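TetR family transcriptional regulator (Clostridium perfringens, PDB 6AZH) probably binds operator DNA as a dimer and regulates transcription, putatively of fatty acid metabolism genes, as a member of the TetR family. Local coordinates at the interface of chains A and B. Residues are numbered along the deposited sequence; one frame, centred on the assembly and turned at random. Chains: chain A/B, TetR family transcriptional regulator.

Contact 1: the interface of chains A and B. Residues chain A 142-143, 150, 185; chain B 184, 189-190.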
# COMPACT_ATOMS: atom_id res chain seq x y z
N ILE A 142 19.55 -13.07 -10.80
CA ILE A 142 18.33 -12.31 -11.05
C ILE A 142 18.50 -11.62 -12.40
O ILE A 142 19.60 -11.19 -12.75
CB ILE A 142 18.09 -11.28 -9.93
CG1 ILE A 142 17.79 -12.00 -8.61
CG2 ILE A 142 17.02 -10.22 -10.30
CD1 ILE A 142 16.43 -12.59 -8.50
N ARG A 143 17.40 -11.51 -13.16
CA ARG A 143 17.44 -10.88 -14.47
C ARG A 143 17.86 -9.41 -14.36
O ARG A 143 17.57 -8.72 -13.37
CB ARG A 143 16.07 -10.98 -15.15
CG ARG A 143 14.94 -10.27 -14.39
CD ARG A 143 13.60 -10.23 -15.17
NE ARG A 143 13.65 -9.30 -16.29
CZ ARG A 143 13.06 -8.11 -16.33
NH1 ARG A 143 12.33 -7.67 -15.31
NH2 ARG A 143 13.19 -7.35 -17.42
N LEU A 150 12.09 -2.66 -9.12
CA LEU A 150 11.90 -3.98 -8.54
C LEU A 150 11.90 -3.92 -7.01
O LEU A 150 11.02 -4.50 -6.36
CB LEU A 150 12.98 -4.94 -9.04
CG LEU A 150 12.88 -6.36 -8.48
CD1 LEU A 150 11.49 -6.96 -8.74
CD2 LEU A 150 13.96 -7.24 -9.12
N ILE A 185 7.06 -14.27 -7.01
CA ILE A 185 8.05 -13.25 -7.33
C ILE A 185 9.22 -13.85 -8.10
O ILE A 185 9.69 -13.29 -9.10
CB ILE A 185 8.54 -12.55 -6.05
CG1 ILE A 185 7.45 -11.67 -5.45
CG2 ILE A 185 9.78 -11.72 -6.36
CD1 ILE A 185 7.91 -10.92 -4.21
N ASN B 184 8.22 -8.97 -14.99
CA ASN B 184 8.44 -9.40 -13.60
C ASN B 184 7.32 -10.30 -13.13
O ASN B 184 7.56 -11.35 -12.51
CB ASN B 184 8.54 -8.19 -12.67
CG ASN B 184 9.82 -7.40 -12.83
OD1 ASN B 184 10.73 -7.80 -13.54
ND2 ASN B 184 9.90 -6.25 -12.15
N ILE B 189 11.72 -13.24 -11.72
CA ILE B 189 13.00 -12.56 -11.78
C ILE B 189 14.21 -13.49 -11.67
O ILE B 189 15.32 -13.08 -12.04
CB ILE B 189 13.09 -11.45 -10.72
CG1 ILE B 189 12.91 -12.03 -9.32
CG2 ILE B 189 12.05 -10.36 -11.02
CD1 ILE B 189 13.10 -10.98 -8.22
N VAL B 190 14.03 -14.73 -11.20
CA VAL B 190 15.19 -15.58 -10.95
C VAL B 190 15.76 -16.10 -12.28
O VAL B 190 15.05 -16.28 -13.27
CB VAL B 190 14.83 -16.75 -10.01
CG1 VAL B 190 13.95 -17.79 -10.73
CG2 VAL B 190 16.08 -17.43 -9.43
O HOH W 1 8.54 -10.94 -9.96
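B:Ile189, in the C-terminal tail of chain B, meets A:Ile142, A:Leu150 and A:Ile185 of chain A and shows how a C-terminal tail can be anchored through its backbone while its side chain packs against apolar groups. The polar part is led by the amide N of A:Arg143, which donates to the carbonyl O of B:Ile189 at 2.8 Å. A:Ile142 and B:Val190 pair here as an antiparallel beta bridge. At the other end of the B:Ile189 backbone a weak bond runs from its N to the carbonyl O of A:Ile185, and that same oxygen takes part in a water bridge: water 1 lies 2.8 Å from A:Ile185 O and equally far from B:Asn184 O, tying two C-terminal helices together.

The B:Ile189 side chain packs against three aliphatic side chains of chain A. Its CG1 stands between the backbone N and the carbonyl carbon (chi1 59°), from where CD1 reaches the three chain A groups. It lies alongside A:Ile142, pointing the same way, with A:Ile142 CD1 3.7 Å from B:Ile189 CG1. A:Ile185 also lies side by side with it and offers its CG2 branch, whereas A:Leu150 approaches tip to tip, its CD2 3.9 Å from B:Ile189 CD1. A:Leu150 CD1 touches the amide ND2 of B:Asn184 as well. The aliphatic part of A:Arg143 follows the tail, CG lying 4.0 Å from B:Ile189 CA, before the chain bends at chi3 (-72°). Its guanidinium is turned 65° from the B:Asn184 amide, but the modelled approach of these two groups is too short to be trusted.

In the fold, A:Ile142 and A:Arg143 occupy the loop between helices 113-138 and 147-165, A:Leu150 lies in the first turn of the latter, and A:Ile185 and B:Asn184 belong to the 174-187 helices, beyond which the chain B tail crosses onto chain A.

Contact 2: the interface of chains A and B. Residues chain A 108-109, 111, 119; chain B 102, 166.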
# COMPACT_ATOMS: atom_id res chain seq x y z
N LEU A 108 1.78 7.32 4.22
CA LEU A 108 2.82 7.34 3.18
C LEU A 108 2.48 8.20 1.97
O LEU A 108 3.33 8.35 1.09
CB LEU A 108 3.10 5.93 2.67
CG LEU A 108 4.03 5.03 3.45
CD1 LEU A 108 4.16 3.78 2.60
CD2 LEU A 108 5.37 5.66 3.69
N TRP A 109 1.28 8.77 1.89
CA TRP A 109 0.75 9.20 0.60
C TRP A 109 0.52 10.70 0.47
O TRP A 109 0.16 11.14 -0.63
CB TRP A 109 -0.56 8.45 0.31
CG TRP A 109 -0.37 6.98 0.51
CD1 TRP A 109 -0.68 6.24 1.64
CD2 TRP A 109 0.23 6.06 -0.41
NE1 TRP A 109 -0.32 4.92 1.44
CE2 TRP A 109 0.24 4.79 0.20
CE3 TRP A 109 0.73 6.19 -1.71
CZ2 TRP A 109 0.74 3.66 -0.45
CZ3 TRP A 109 1.25 5.07 -2.35
CH2 TRP A 109 1.23 3.82 -1.72
N LYS A 111 1.50 15.04 1.60
CA LYS A 111 2.58 15.99 1.35
C LYS A 111 3.02 16.77 2.58
O LYS A 111 3.80 17.72 2.44
CB LYS A 111 2.16 16.95 0.23
CG LYS A 111 2.42 16.41 -1.16
CD LYS A 111 3.85 15.89 -1.29
CE LYS A 111 3.98 14.82 -2.37
NZ LYS A 111 3.61 15.31 -3.74
N ARG A 119 8.60 8.82 4.27
CA ARG A 119 8.99 8.16 3.02
C ARG A 119 10.51 8.06 2.90
O ARG A 119 11.04 7.08 2.37
CB ARG A 119 8.41 8.90 1.82
CG ARG A 119 6.95 8.56 1.53
CD ARG A 119 6.47 9.19 0.22
NE ARG A 119 6.51 10.65 0.25
CZ ARG A 119 5.49 11.44 0.58
NH1 ARG A 119 4.32 10.92 0.92
NH2 ARG A 119 5.65 12.75 0.58
N LYS B 102 -3.85 8.19 -4.69
CA LYS B 102 -3.13 8.42 -3.44
C LYS B 102 -4.10 8.74 -2.31
O LYS B 102 -3.91 8.31 -1.17
CB LYS B 102 -2.12 9.55 -3.61
CG LYS B 102 -1.01 9.24 -4.63
CD LYS B 102 0.11 10.28 -4.55
CE LYS B 102 -0.32 11.60 -5.14
NZ LYS B 102 0.84 12.49 -5.36
N LEU B 166 6.22 8.66 -5.56
CA LEU B 166 6.19 9.64 -4.47
C LEU B 166 7.55 9.76 -3.80
O LEU B 166 7.98 10.86 -3.43
CB LEU B 166 5.16 9.24 -3.43
CG LEU B 166 3.75 9.79 -3.58
CD1 LEU B 166 2.88 9.14 -2.50
CD2 LEU B 166 3.75 11.31 -3.48
O HOH W 2 8.78 11.69 -0.42
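The loop joining helices 98-106 and 113-138 of chain A, in the ligand-binding and dimerisation region typical of TetR proteins, receives B:Leu166 from the C-terminal part of a chain B helix. It illustrates how one leucine can pack against the carbon parts of polar and aromatic side chains. The two methyl groups of B:Leu166 go to different partners: CD1 meets A:Trp109 CE3 at 3.7 Å, on the benzo part of the indole, and CD2 meets A:Lys111 CE at the same 3.7 Å. The leucine and tryptophan side chains cross at about a right angle. From a third direction A:Arg119 CD approaches B:Leu166 CB at 3.9 Å.

A:Arg119 is set by its own chain. Bent at chi3 (-62°), it brings NH1 to the carbonyl O of A:Leu108, 2.8 Å away; that oxygen lies in the guanidinium plane, although the donor stands well above the carbonyl plane, 58° out of it. The NE of A:Arg119 bonds water 2 at 2.6 Å, almost straight at the hydrogen, and this water sits 3.2 Å from B:Leu166 O, so the polar link across the patch is made through water. A:Leu108 CB also rests over the rim of one A:Trp109 face.

B:Lys102 meets the base of the tryptophan through its backbone, its carbonyl O 3.7 Å from A:Trp109 CB. Its NZ lies 4.3 Å from A:Lys111 NZ, a nearness of like charges that might disfavour charge on one of them.

Within the fold, B:Lys102 comes from helix 98-107 and B:Leu166 from helix 147-168, both abutting the loop before A:Arg119 on helix 113-138.

About 26 Å separates the C-alpha centres of contact 1 and contact 2, which belong to one two-fold symmetric interface and share no residue. The same helix serves both, but in different copies: that of chain A (147-165) enters contact 1 near its start, that of chain B (147-168) enters contact 2 near its end. Within chain A, helix 113-138 links the two: A:Arg119 on it belongs to contact 2, and the loop that follows it to contact 1. Because each contact recurs with chains exchanged, the two chains are held at well-separated points, consistent with the dimer typical of TetR regulators.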